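Local coordinates for protein 2-methyl-aconitate isomerase (PDB 5K87) that isomerises 2-methyl-trans-aconitate to 2-methyl-cis-aconitate by base-catalysed proton abstraction, a step in propionate breakdown through the 2-methylcitrate cycle, at residues F255-R259 and R278-I284. The protein carries 1 engineered substitution. Where two conformers were deposited one is given. Numbering follows the deposited sequence.
Sequences FETIR and RQHTPKI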
ATOM      1  N   PHE A 255     -22.623  -9.825   0.677  1.00 15.07           N
ATOM      2  CA  PHE A 255     -22.524  -8.757   1.668  1.00 15.08           C
ATOM      3  C   PHE A 255     -23.028  -7.433   1.119  1.00 13.76           C
ATOM      4  O   PHE A 255     -23.720  -6.696   1.818  1.00 14.92           O
ATOM      5  CB  PHE A 255     -21.086  -8.582   2.152  1.00 15.39           C
ATOM      6  CG  PHE A 255     -20.701  -9.512   3.258  1.00 13.37           C
ATOM      7  CD1 PHE A 255     -21.302  -9.417   4.502  1.00 15.54           C
ATOM      8  CD2 PHE A 255     -19.704 -10.450   3.072  1.00 16.02           C
ATOM      9  CE1 PHE A 255     -20.934 -10.265   5.529  1.00 19.07           C
ATOM     10  CE2 PHE A 255     -19.327 -11.298   4.093  1.00 17.55           C
ATOM     11  CZ  PHE A 255     -19.948 -11.212   5.323  1.00 17.65           C
ATOM     12  N   GLU A 256     -22.694  -7.140  -0.133  1.00 14.61           N
ATOM     13  CA  GLU A 256     -23.103  -5.874  -0.716  1.00 15.31           C
ATOM     14  C   GLU A 256     -24.623  -5.774  -0.876  1.00 13.87           C
ATOM     15  O   GLU A 256     -25.200  -4.719  -0.633  1.00 15.05           O
ATOM     16  CB  GLU A 256     -22.358  -5.595  -2.024  1.00 16.21           C
ATOM     17  CG  GLU A 256     -22.763  -4.275  -2.699  1.00 17.97           C
ATOM     18  CD  GLU A 256     -22.589  -3.028  -1.826  1.00 16.98           C
ATOM     19  OE1 GLU A 256     -21.863  -3.051  -0.806  1.00 17.65           O
ATOM     20  OE2 GLU A 256     -23.184  -1.992  -2.180  1.00 20.34           O
ATOM     21  N   THR A 257     -25.260  -6.868  -1.292  0.78 16.10           N
ATOM     22  CA  THR A 257     -26.716  -6.877  -1.429  0.78 16.81           C
ATOM     23  C   THR A 257     -27.391  -6.697  -0.070  0.78 15.61           C
ATOM     24  O   THR A 257     -28.360  -5.954   0.054  0.78 16.77           O
ATOM     25  CB  THR A 257     -27.227  -8.159  -2.123  0.78 17.93           C
ATOM     26  OG1 THR A 257     -26.597  -8.293  -3.405  0.78 20.31           O
ATOM     27  CG2 THR A 257     -28.735  -8.085  -2.315  0.78 19.92           C
ATOM     28  N   ILE A 258     -26.864  -7.362   0.953  1.00 13.89           N
ATOM     29  CA  ILE A 258     -27.399  -7.219   2.298  1.00 15.10           C
ATOM     30  C   ILE A 258     -27.205  -5.780   2.796  1.00 14.67           C
ATOM     31  O   ILE A 258     -28.120  -5.189   3.373  1.00 14.42           O
ATOM     32  CB  ILE A 258     -26.782  -8.227   3.276  1.00 14.23           C
ATOM     33  CG1 ILE A 258     -27.070  -9.660   2.812  1.00 17.05           C
ATOM     34  CG2 ILE A 258     -27.360  -8.012   4.658  1.00 17.63           C
ATOM     35  CD1 ILE A 258     -26.262 -10.722   3.537  1.00 17.80           C
ATOM     36  N   ARG A 259     -26.021  -5.216   2.549  1.00 13.60           N
ATOM     37  CA  ARG A 259     -25.729  -3.840   2.941  1.00 14.28           C
ATOM     38  C   ARG A 259     -26.709  -2.860   2.283  1.00 14.18           C
ATOM     39  O   ARG A 259     -27.214  -1.946   2.930  1.00 13.71           O
ATOM     40  CB  ARG A 259     -24.283  -3.469   2.597  1.00 13.42           C
ATOM     41  CG  ARG A 259     -23.809  -2.161   3.231  1.00 13.46           C
ATOM     42  CD  ARG A 259     -22.445  -1.722   2.677  1.00 12.61           C
ATOM     43  NE  ARG A 259     -22.570  -1.254   1.304  1.00 13.35           N
ATOM     44  CZ  ARG A 259     -22.852  -0.003   0.958  1.00 13.26           C
ATOM     45  NH1 ARG A 259     -22.995   0.956   1.867  1.00 13.84           N
ATOM     46  NH2 ARG A 259     -22.980   0.294  -0.323  1.00 14.12           N
ATOM     47  N   ARG A 278     -23.186   4.915  -3.062  1.00 15.98           N
ATOM     48  CA  ARG A 278     -23.045   5.212  -1.639  1.00 17.47           C
ATOM     49  C   ARG A 278     -22.371   4.019  -0.957  1.00 14.90           C
ATOM     50  O   ARG A 278     -23.027   3.218  -0.290  1.00 15.71           O
ATOM     51  CB  ARG A 278     -24.428   5.471  -1.033  1.00 20.47           C
ATOM     52  CG  ARG A 278     -24.425   6.014   0.388  1.00 22.94           C
ATOM     53  CD  ARG A 278     -25.786   5.834   1.051  1.00 26.79           C
ATOM     54  NE  ARG A 278     -25.817   6.389   2.400  1.00 29.86           N
ATOM     55  CZ  ARG A 278     -26.383   7.551   2.714  1.00 37.10           C
ATOM     56  NH1 ARG A 278     -26.359   7.987   3.965  1.00 38.15           N
ATOM     57  NH2 ARG A 278     -26.980   8.270   1.774  1.00 36.83           N
ATOM     58  N   GLN A 279     -21.059   3.915  -1.127  1.00 15.84           N
ATOM     59  CA  GLN A 279     -20.307   2.742  -0.682  0.66 14.72           C
ATOM     60  C   GLN A 279     -19.800   2.837   0.753  1.00 15.10           C
ATOM     61  O   GLN A 279     -19.561   1.826   1.403  1.00 14.56           O
ATOM     62  CB  GLN A 279     -19.121   2.490  -1.616  0.66 14.84           C
ATOM     63  CG  GLN A 279     -19.510   1.944  -2.985  0.66 16.83           C
ATOM     64  CD  GLN A 279     -19.969   0.498  -2.933  0.66 18.85           C
ATOM     65  OE1 GLN A 279     -19.212  -0.395  -2.540  0.66 20.24           O
ATOM     66  NE2 GLN A 279     -21.214   0.260  -3.325  0.66 18.00           N
ATOM     67  N   HIS A 280     -19.625   4.056   1.238  1.00 14.66           N
ATOM     68  CA  HIS A 280     -18.935   4.305   2.502  1.00 15.94           C
ATOM     69  C   HIS A 280     -19.847   4.119   3.703  1.00 16.58           C
ATOM     70  O   HIS A 280     -19.421   3.640   4.745  1.00 16.08           O
ATOM     71  CB  HIS A 280     -18.374   5.725   2.420  1.00 17.26           C
ATOM     72  CG  HIS A 280     -17.536   6.163   3.581  1.00 15.32           C
ATOM     73  ND1 HIS A 280     -16.736   5.319   4.330  1.00 17.02           N
ATOM     74  CD2 HIS A 280     -17.326   7.407   4.071  1.00 15.31           C
ATOM     75  CE1 HIS A 280     -16.102   6.024   5.251  1.00 16.53           C
ATOM     76  NE2 HIS A 280     -16.442   7.295   5.112  1.00 16.68           N
ATOM     77  N   THR A 281     -21.110   4.476   3.549  1.00 15.70           N
ATOM     78  CA  THR A 281     -22.079   4.293   4.618  1.00 16.07           C
ATOM     79  C   THR A 281     -23.358   3.718   4.020  1.00 17.16           C
ATOM     80  O   THR A 281     -23.693   4.020   2.872  1.00 18.27           O
ATOM     81  CB  THR A 281     -22.374   5.635   5.337  1.00 20.38           C
ATOM     82  OG1 THR A 281     -22.773   6.619   4.373  1.00 27.95           O
ATOM     83  CG2 THR A 281     -21.146   6.153   6.060  1.00 20.50           C
ATOM     84  N   PRO A 282     -24.062   2.851   4.760  1.00 14.62           N
ATOM     85  CA  PRO A 282     -23.683   2.295   6.061  1.00 15.42           C
ATOM     86  C   PRO A 282     -22.601   1.237   5.907  1.00 14.86           C
ATOM     87  O   PRO A 282     -22.350   0.746   4.798  1.00 15.28           O
ATOM     88  CB  PRO A 282     -24.975   1.622   6.527  1.00 15.71           C
ATOM     89  CG  PRO A 282     -25.623   1.168   5.240  1.00 15.96           C
ATOM     90  CD  PRO A 282     -25.342   2.298   4.281  1.00 16.78           C
ATOM     91  N   LYS A 283     -21.969   0.887   7.020  1.00 13.10           N
ATOM     92  CA  LYS A 283     -21.079  -0.263   7.071  1.00 13.22           C
ATOM     93  C   LYS A 283     -21.888  -1.522   7.368  1.00 12.72           C
ATOM     94  O   LYS A 283     -22.999  -1.449   7.917  1.00 14.88           O
ATOM     95  CB  LYS A 283     -20.038  -0.054   8.175  1.00 14.19           C
ATOM     96  CG  LYS A 283     -19.202   1.212   7.995  1.00 13.66           C
ATOM     97  CD  LYS A 283     -18.373   1.194   6.714  1.00 12.66           C
ATOM     98  CE  LYS A 283     -17.438   2.396   6.628  1.00 13.99           C
ATOM     99  NZ  LYS A 283     -16.737   2.445   5.301  1.00 15.37           N
ATOM    100  N   ILE A 284     -21.334  -2.675   7.009  1.00 13.31           N
ATOM    101  CA  ILE A 284     -21.911  -3.959   7.385  1.00 13.73           C
ATOM    102  C   ILE A 284     -20.876  -4.792   8.139  1.00 12.52           C
ATOM    103  O   ILE A 284     -19.686  -4.789   7.800  1.00 13.77           O
ATOM    104  CB  ILE A 284     -22.481  -4.716   6.156  1.00 14.49           C
ATOM    105  CG1 ILE A 284     -23.205  -5.998   6.577  1.00 16.74           C
ATOM    106  CG2 ILE A 284     -21.409  -4.960   5.093  1.00 16.09           C
ATOM    107  CD1 ILE A 284     -24.116  -6.545   5.490  1.00 18.27           C
TER
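Arg259 reaches from helix 249-266 into the loop ahead of strand 283-288, its guanidinium lying beside Pro282 with Gln279 O over one face of it. Arg259 NH1 and NH2 both donate to Arg278 O, at 3.1 and 2.9 Å, and Arg259 NH1 also donates to Pro282 O at 3.0 Å. The loop carries a cis peptide between Thr281 and Pro282, which probably helps bring the carbonyls of Arg278 and Pro282 round the same guanidinium. One helical turn back, Glu256 pairs with the NE/NH2 edge of the arginine in a two-pronged salt bridge, Arg259 NE to Glu256 OE1 at 2.9 Å and Arg259 NH2 to Glu256 OE2 at 3.0 Å. Gln279 NE2 donates to Glu256 OE2 at 3.2 Å, though its stronger partner is Ala275 O. Beside this polar patch the contact becomes apolar: Ile284 CD1 packs 3.7 Å from Ile258 CG2 and 4.1 Å from Phe255 CD1, at the ring edge, docking the helix on the sheet, where Leu313 also touches Phe255 and Ile284. Lys283, a substrate-binding residue, points away from the helix, and its NZ bonds to His280 ND1 and Ser314 OG. A buried arginine paired with Glu256 and bonded to main-chain carbonyls thus ties the helix to the loop preceding Lys283.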